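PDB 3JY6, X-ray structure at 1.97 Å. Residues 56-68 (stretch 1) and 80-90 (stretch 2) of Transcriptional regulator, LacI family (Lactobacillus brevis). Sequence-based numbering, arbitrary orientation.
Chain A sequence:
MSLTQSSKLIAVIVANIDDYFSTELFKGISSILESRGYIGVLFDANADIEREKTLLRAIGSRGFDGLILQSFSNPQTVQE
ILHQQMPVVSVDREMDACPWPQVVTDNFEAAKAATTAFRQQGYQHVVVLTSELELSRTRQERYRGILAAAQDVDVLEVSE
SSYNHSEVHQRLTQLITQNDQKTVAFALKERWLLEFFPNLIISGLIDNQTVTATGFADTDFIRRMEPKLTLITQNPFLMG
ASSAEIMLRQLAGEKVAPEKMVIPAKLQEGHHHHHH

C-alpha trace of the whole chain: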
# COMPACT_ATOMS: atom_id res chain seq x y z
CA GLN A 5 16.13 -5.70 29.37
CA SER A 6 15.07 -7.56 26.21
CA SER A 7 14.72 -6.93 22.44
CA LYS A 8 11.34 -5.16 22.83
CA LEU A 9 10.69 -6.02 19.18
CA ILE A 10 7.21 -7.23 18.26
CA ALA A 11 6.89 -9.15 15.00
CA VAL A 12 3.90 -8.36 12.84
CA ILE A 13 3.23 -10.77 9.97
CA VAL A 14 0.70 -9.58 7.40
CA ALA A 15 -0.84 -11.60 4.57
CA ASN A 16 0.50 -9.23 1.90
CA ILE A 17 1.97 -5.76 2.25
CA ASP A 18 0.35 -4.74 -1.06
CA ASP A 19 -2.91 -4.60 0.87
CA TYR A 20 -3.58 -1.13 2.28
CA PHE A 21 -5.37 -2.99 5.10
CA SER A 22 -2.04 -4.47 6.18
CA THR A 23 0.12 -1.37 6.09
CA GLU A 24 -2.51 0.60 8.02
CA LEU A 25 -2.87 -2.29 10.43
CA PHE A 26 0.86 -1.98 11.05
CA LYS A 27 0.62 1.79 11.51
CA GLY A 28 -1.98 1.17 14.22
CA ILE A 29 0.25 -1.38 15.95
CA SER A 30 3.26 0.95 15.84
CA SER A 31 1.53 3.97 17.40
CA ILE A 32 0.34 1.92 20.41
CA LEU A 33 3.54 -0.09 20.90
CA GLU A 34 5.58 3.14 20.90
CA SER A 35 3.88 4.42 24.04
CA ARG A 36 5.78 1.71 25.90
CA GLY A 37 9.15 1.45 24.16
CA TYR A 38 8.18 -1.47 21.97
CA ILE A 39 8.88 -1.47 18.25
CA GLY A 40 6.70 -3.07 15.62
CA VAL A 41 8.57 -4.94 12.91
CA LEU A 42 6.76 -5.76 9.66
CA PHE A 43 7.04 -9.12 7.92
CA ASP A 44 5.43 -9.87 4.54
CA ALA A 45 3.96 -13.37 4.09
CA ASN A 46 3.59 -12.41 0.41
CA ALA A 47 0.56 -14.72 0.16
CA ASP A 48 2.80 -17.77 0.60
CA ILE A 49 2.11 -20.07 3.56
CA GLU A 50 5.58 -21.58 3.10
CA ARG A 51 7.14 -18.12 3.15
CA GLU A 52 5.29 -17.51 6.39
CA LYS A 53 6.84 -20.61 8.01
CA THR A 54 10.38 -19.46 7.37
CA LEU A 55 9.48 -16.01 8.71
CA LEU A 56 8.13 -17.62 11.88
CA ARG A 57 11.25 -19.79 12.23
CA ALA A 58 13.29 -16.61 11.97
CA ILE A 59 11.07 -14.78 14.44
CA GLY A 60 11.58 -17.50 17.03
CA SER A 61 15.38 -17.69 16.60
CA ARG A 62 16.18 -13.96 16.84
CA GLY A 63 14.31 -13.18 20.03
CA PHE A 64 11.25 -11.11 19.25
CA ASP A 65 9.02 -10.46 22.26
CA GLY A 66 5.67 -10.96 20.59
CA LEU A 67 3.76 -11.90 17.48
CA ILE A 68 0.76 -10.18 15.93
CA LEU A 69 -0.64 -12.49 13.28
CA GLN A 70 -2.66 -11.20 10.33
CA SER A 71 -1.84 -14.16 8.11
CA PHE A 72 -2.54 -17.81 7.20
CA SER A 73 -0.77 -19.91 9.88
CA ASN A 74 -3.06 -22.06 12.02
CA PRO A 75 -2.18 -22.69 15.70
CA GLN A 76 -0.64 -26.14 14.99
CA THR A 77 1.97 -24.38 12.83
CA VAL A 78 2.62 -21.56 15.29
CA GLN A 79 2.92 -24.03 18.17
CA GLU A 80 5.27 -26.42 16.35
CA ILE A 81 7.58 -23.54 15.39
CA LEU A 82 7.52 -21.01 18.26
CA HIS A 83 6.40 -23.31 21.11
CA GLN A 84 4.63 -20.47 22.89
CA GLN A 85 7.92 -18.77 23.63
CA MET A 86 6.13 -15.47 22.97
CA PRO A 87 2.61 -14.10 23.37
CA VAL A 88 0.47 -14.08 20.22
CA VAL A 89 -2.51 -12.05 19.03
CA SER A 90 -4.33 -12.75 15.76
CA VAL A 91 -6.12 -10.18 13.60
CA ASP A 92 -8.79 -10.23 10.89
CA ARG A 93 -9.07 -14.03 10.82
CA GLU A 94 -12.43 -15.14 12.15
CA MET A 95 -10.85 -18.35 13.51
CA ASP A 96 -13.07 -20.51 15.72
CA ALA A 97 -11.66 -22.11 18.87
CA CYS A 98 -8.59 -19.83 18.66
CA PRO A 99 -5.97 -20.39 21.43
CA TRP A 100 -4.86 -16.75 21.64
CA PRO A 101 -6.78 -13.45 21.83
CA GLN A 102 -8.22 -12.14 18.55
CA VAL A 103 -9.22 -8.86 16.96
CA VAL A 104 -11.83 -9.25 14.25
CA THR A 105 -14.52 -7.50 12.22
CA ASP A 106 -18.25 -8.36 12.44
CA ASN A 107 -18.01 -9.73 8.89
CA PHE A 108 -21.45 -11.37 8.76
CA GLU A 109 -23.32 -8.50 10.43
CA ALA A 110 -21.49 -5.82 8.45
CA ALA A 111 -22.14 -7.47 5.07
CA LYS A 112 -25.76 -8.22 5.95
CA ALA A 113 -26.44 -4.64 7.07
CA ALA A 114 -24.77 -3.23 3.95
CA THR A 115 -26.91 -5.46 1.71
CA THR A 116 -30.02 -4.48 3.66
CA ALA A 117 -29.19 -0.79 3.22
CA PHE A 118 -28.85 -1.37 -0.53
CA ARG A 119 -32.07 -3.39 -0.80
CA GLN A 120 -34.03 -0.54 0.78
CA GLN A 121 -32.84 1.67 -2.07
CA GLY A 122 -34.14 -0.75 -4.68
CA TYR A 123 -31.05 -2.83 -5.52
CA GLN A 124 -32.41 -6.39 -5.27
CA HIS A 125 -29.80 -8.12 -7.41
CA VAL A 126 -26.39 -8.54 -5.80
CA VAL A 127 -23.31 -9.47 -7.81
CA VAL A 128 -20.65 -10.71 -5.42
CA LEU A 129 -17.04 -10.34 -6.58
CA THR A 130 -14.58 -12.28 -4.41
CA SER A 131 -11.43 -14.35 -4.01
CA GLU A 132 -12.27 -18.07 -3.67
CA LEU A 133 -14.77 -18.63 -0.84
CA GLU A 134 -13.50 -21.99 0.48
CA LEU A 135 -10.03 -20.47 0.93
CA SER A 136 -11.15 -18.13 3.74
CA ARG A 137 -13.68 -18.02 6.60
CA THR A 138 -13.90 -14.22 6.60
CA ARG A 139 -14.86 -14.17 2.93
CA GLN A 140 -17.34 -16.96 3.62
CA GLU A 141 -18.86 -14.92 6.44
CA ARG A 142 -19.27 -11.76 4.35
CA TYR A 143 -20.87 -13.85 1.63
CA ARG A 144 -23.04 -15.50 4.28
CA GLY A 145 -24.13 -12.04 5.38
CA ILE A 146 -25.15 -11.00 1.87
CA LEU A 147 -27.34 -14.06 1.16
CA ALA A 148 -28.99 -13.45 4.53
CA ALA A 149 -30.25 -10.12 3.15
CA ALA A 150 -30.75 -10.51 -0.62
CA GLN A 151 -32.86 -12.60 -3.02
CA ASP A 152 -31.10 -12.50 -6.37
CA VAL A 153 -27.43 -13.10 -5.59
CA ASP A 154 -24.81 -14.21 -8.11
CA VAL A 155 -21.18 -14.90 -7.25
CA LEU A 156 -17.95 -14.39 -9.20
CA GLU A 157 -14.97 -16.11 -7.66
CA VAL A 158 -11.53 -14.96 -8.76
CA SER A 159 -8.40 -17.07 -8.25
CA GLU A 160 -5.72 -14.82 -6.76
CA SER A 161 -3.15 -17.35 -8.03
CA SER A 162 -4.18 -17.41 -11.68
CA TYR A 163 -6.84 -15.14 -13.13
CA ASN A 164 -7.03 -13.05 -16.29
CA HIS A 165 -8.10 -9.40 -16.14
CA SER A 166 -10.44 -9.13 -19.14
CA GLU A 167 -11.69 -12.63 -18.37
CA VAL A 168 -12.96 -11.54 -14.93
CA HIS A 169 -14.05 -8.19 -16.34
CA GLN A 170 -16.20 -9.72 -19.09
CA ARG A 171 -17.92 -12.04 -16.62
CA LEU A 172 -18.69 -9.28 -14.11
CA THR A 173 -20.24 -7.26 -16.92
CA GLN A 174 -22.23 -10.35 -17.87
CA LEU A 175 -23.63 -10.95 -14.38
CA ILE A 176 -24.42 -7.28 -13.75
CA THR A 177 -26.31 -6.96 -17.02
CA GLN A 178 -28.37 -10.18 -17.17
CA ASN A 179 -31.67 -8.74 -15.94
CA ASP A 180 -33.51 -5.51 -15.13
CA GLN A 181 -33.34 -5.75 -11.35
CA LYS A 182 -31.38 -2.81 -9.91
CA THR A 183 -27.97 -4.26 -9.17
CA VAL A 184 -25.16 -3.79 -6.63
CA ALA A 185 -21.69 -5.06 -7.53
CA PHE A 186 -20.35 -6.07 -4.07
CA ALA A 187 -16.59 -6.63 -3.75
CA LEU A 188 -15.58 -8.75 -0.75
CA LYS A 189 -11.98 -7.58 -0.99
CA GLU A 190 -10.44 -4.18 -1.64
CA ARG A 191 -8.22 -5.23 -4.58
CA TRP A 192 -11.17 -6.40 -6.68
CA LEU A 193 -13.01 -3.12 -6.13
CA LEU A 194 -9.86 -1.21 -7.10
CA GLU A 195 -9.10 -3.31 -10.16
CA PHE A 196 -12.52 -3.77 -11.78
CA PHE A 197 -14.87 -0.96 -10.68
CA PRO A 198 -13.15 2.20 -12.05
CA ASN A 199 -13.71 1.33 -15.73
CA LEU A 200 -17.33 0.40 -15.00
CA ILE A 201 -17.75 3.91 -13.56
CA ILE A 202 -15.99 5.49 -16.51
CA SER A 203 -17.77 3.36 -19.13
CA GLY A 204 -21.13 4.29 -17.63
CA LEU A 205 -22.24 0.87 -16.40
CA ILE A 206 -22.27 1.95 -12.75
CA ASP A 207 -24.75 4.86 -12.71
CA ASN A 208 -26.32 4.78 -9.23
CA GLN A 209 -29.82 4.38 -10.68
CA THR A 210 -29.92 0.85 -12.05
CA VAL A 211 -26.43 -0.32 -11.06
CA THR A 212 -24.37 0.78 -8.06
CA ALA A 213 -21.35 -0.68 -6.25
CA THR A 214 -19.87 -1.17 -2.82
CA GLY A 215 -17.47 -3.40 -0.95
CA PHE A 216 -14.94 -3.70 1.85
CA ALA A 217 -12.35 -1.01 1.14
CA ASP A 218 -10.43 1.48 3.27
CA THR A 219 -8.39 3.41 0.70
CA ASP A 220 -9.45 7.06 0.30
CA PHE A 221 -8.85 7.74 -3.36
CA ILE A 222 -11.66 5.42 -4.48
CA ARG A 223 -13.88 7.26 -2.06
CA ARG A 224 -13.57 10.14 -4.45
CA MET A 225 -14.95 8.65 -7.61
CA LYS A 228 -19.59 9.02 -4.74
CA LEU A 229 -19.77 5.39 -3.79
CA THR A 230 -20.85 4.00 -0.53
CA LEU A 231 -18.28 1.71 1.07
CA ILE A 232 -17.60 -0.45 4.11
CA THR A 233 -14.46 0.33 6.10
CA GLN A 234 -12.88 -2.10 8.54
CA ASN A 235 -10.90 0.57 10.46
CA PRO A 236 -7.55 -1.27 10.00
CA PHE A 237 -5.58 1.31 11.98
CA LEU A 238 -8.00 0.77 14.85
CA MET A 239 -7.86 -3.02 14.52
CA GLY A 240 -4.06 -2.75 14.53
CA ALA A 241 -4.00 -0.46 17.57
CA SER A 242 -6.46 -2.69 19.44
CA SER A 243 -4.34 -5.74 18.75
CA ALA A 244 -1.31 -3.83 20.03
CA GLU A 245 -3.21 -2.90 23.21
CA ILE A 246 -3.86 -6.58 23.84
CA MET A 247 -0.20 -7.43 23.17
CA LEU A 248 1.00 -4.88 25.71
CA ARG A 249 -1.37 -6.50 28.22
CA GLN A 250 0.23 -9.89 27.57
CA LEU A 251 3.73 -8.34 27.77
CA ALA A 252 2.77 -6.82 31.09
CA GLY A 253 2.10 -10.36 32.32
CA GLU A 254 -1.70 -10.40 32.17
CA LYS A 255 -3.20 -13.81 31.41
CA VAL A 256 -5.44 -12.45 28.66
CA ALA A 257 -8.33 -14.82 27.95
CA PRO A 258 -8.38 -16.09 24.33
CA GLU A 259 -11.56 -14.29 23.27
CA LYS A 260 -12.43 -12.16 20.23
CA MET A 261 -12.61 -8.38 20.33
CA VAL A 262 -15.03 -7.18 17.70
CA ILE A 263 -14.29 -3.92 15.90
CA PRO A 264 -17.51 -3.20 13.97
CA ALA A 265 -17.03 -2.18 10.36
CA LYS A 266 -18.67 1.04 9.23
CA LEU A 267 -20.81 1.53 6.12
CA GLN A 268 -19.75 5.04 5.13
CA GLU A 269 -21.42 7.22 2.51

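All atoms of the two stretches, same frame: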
# COMPACT_ATOMS: atom_id res chain seq x y z
N LEU A 56 8.37 -17.23 10.50
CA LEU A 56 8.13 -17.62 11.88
C LEU A 56 9.37 -18.29 12.50
O LEU A 56 9.71 -18.05 13.66
CB LEU A 56 6.94 -18.59 11.96
CG LEU A 56 5.51 -18.02 11.84
CD1 LEU A 56 4.54 -19.19 11.63
CD2 LEU A 56 5.15 -17.21 13.09
N ARG A 57 10.06 -19.12 11.72
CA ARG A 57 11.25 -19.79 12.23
C ARG A 57 12.33 -18.77 12.53
O ARG A 57 13.14 -18.96 13.43
CB ARG A 57 11.78 -20.81 11.21
CG ARG A 57 10.93 -22.07 11.04
CD ARG A 57 11.60 -23.04 10.06
NE ARG A 57 10.71 -23.50 9.01
CZ ARG A 57 9.84 -24.50 9.13
NH1 ARG A 57 9.75 -25.17 10.28
NH2 ARG A 57 9.08 -24.85 8.10
N ALA A 58 12.32 -17.68 11.77
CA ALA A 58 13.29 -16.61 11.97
C ALA A 58 12.89 -15.80 13.20
O ALA A 58 13.72 -15.42 14.02
CB ALA A 58 13.33 -15.69 10.74
N ILE A 59 11.59 -15.55 13.32
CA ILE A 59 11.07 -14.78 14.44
C ILE A 59 11.34 -15.45 15.79
O ILE A 59 11.57 -14.77 16.80
CB ILE A 59 9.57 -14.54 14.24
CG1 ILE A 59 9.39 -13.51 13.11
CG2 ILE A 59 8.91 -14.11 15.55
CD1 ILE A 59 8.02 -13.46 12.51
N GLY A 60 11.33 -16.78 15.80
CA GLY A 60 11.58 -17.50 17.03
C GLY A 60 13.06 -17.66 17.37
O GLY A 60 13.40 -17.90 18.53
N SER A 61 13.94 -17.52 16.38
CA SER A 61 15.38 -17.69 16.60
C SER A 61 16.19 -16.39 16.55
O SER A 61 17.39 -16.43 16.25
CB SER A 61 15.96 -18.65 15.58
OG SER A 61 15.95 -18.08 14.28
N ARG A 62 15.53 -15.27 16.83
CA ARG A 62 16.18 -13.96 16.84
C ARG A 62 15.73 -13.19 18.08
O ARG A 62 16.18 -12.08 18.35
CB ARG A 62 15.82 -13.18 15.58
CG ARG A 62 16.86 -13.27 14.47
CD ARG A 62 18.08 -12.42 14.80
NE ARG A 62 19.02 -12.35 13.70
CZ ARG A 62 20.01 -11.46 13.61
NH1 ARG A 62 20.19 -10.56 14.58
NH2 ARG A 62 20.82 -11.47 12.57
N GLY A 63 14.82 -13.80 18.83
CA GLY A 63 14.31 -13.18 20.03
C GLY A 63 13.41 -11.97 19.84
O GLY A 63 13.83 -10.84 20.08
N PHE A 64 12.19 -12.20 19.38
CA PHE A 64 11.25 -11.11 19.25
C PHE A 64 10.40 -11.32 20.50
O PHE A 64 10.30 -12.45 20.98
CB PHE A 64 10.42 -11.24 17.97
CG PHE A 64 11.10 -10.67 16.75
CD1 PHE A 64 12.08 -11.39 16.08
CD2 PHE A 64 10.80 -9.38 16.31
CE1 PHE A 64 12.77 -10.83 14.98
CE2 PHE A 64 11.48 -8.81 15.21
CZ PHE A 64 12.46 -9.53 14.56
N ASP A 65 9.81 -10.27 21.05
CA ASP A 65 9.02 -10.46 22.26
C ASP A 65 7.54 -10.70 22.08
O ASP A 65 6.82 -10.88 23.06
CB ASP A 65 9.23 -9.28 23.22
CG ASP A 65 10.67 -9.18 23.71
OD1 ASP A 65 11.43 -10.16 23.59
OD2 ASP A 65 11.03 -8.11 24.24
N GLY A 66 7.08 -10.73 20.84
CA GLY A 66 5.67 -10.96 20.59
C GLY A 66 5.35 -11.11 19.12
O GLY A 66 6.14 -10.73 18.25
N LEU A 67 4.18 -11.67 18.84
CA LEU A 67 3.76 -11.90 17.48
C LEU A 67 2.32 -11.46 17.27
O LEU A 67 1.42 -11.86 18.01
CB LEU A 67 3.88 -13.40 17.12
CG LEU A 67 3.28 -13.86 15.79
CD1 LEU A 67 3.97 -13.15 14.65
CD2 LEU A 67 3.41 -15.36 15.63
N ILE A 68 2.11 -10.61 16.28
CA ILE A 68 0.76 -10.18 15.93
C ILE A 68 0.57 -10.83 14.57
O ILE A 68 1.31 -10.56 13.61
CB ILE A 68 0.63 -8.66 15.87
CG1 ILE A 68 0.94 -8.06 17.25
CG2 ILE A 68 -0.77 -8.29 15.44
CD1 ILE A 68 0.73 -6.58 17.36
N GLU A 80 4.15 -25.59 16.77
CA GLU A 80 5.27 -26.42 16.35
C GLU A 80 6.55 -25.64 16.07
O GLU A 80 7.65 -26.19 16.22
CB GLU A 80 4.87 -27.27 15.13
CG GLU A 80 4.64 -28.75 15.47
CD GLU A 80 3.59 -29.44 14.59
OE1 GLU A 80 3.56 -29.19 13.37
OE2 GLU A 80 2.80 -30.25 15.14
N ILE A 81 6.42 -24.37 15.69
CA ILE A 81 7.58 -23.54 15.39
C ILE A 81 8.06 -22.65 16.55
O ILE A 81 9.24 -22.65 16.87
CB ILE A 81 7.33 -22.63 14.16
CG1 ILE A 81 7.18 -23.50 12.91
CG2 ILE A 81 8.48 -21.65 13.98
CD1 ILE A 81 6.79 -22.71 11.65
N LEU A 82 7.14 -21.91 17.17
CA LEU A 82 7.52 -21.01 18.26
C LEU A 82 7.39 -21.59 19.68
O LEU A 82 7.99 -21.08 20.63
CB LEU A 82 6.71 -19.72 18.15
CG LEU A 82 6.78 -19.05 16.77
CD1 LEU A 82 5.97 -17.77 16.75
CD2 LEU A 82 8.23 -18.73 16.43
N HIS A 83 6.59 -22.65 19.82
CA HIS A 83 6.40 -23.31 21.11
C HIS A 83 5.97 -22.39 22.24
O HIS A 83 6.39 -22.56 23.39
CB HIS A 83 7.68 -24.04 21.51
CG HIS A 83 8.19 -24.95 20.45
ND1 HIS A 83 7.54 -26.11 20.09
CD2 HIS A 83 9.28 -24.86 19.64
CE1 HIS A 83 8.21 -26.71 19.11
NE2 HIS A 83 9.26 -25.97 18.82
N GLN A 84 5.14 -21.41 21.91
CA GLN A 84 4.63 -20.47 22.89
C GLN A 84 5.72 -19.73 23.65
O GLN A 84 5.55 -19.37 24.81
CB GLN A 84 3.71 -21.20 23.87
CG GLN A 84 2.36 -21.58 23.27
CD GLN A 84 1.40 -22.13 24.30
OE1 GLN A 84 1.26 -21.58 25.38
NE2 GLN A 84 0.71 -23.24 23.96
N GLN A 85 6.85 -19.50 22.99
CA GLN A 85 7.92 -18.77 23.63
C GLN A 85 7.47 -17.31 23.79
O GLN A 85 7.89 -16.62 24.72
CB GLN A 85 9.20 -18.83 22.79
CG GLN A 85 9.13 -18.06 21.49
CD GLN A 85 10.41 -18.16 20.68
OE1 GLN A 85 10.64 -19.13 19.96
NE2 GLN A 85 11.26 -17.15 20.81
N MET A 86 6.59 -16.85 22.90
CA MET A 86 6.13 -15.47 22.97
C MET A 86 4.63 -15.33 22.83
O MET A 86 3.98 -16.15 22.18
CB MET A 86 6.82 -14.63 21.87
CG MET A 86 6.35 -14.94 20.44
SD MET A 86 7.31 -14.10 19.12
CE MET A 86 8.83 -15.11 19.13
N PRO A 87 4.05 -14.31 23.47
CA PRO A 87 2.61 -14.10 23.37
C PRO A 87 2.20 -13.85 21.92
O PRO A 87 2.99 -13.33 21.13
CB PRO A 87 2.36 -12.89 24.28
CG PRO A 87 3.70 -12.15 24.25
CD PRO A 87 4.69 -13.29 24.32
N VAL A 88 0.97 -14.23 21.58
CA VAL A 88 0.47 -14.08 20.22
C VAL A 88 -0.92 -13.46 20.22
O VAL A 88 -1.73 -13.72 21.11
CB VAL A 88 0.35 -15.46 19.52
CG1 VAL A 88 -0.13 -15.29 18.08
CG2 VAL A 88 1.71 -16.20 19.55
N VAL A 89 -1.19 -12.64 19.21
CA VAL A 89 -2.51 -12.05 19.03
C VAL A 89 -2.78 -12.16 17.53
O VAL A 89 -1.91 -11.84 16.73
CB VAL A 89 -2.58 -10.54 19.43
CG1 VAL A 89 -3.97 -9.99 19.13
CG2 VAL A 89 -2.32 -10.38 20.90
N SER A 90 -3.97 -12.61 17.17
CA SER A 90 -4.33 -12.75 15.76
C SER A 90 -5.30 -11.63 15.35
O SER A 90 -6.07 -11.12 16.17
CB SER A 90 -4.95 -14.12 15.51
OG SER A 90 -4.78 -14.51 14.15

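Two helix-loop-strand segments pack side by side here, burying 706 Å² in all: backbone hydrogen bonds join the strands, and apolar side chains fill the space between the helices and the sheet. The strands run parallel, pairing Leu 67 with Val 88 and Ile 68 with Val 89. Leu 67 serves both backbone hydrogen bonds: its N donates to Pro 87 O (3.1 Å), and its O accepts from Val 89 N (3.0 Å). Proline fits the position before Val 88 because only its carbonyl is asked for. Val 89 and Ile 68, both beta-branched, share one face of the sheet; Leu 67 and Val 88 share the other, the face on which the helices pack.

There Leu 67, with chi1 t and chi2 p, brings CD2 to 3.7 Å from Leu 82 CD1. Leu 82, in the m,t rotamer, leaves its backbone sideways, yet its tip reaches inward: CD1 also lies 3.8 Å from Leu 56 CD2, while its CD2 sits 3.6 Å from Gly 60 CA. Glycine suits that spot, since a CB on Gly 60 would lie 2.8 Å from Leu 82 CD2, a clash.

Met 86 links the helix to the strand. Its p,t,p conformation sets SD 4.0 Å from Leu 67 CB and curls CE back to 3.7 Å from Ile 59 CG2 and 3.6 Å from Phe 64 O. The unbranched, flexible chain can thus line a bent pocket between helix end, loop and strand. One cost is that Ile 59 O is buried without a polar partner, with Met 86 CE 3.6 Å away.

Between the helices Ile 81, in its m,t rotamer, points toward the first stretch, placing CG2 4.0 Å from Leu 56 CB and 3.9 Å from Arg 57 CG. At the outer edge its CD1 lies over one face of the Arg 57 guanidinium, so the arginine covers apolar surface while remaining exposed.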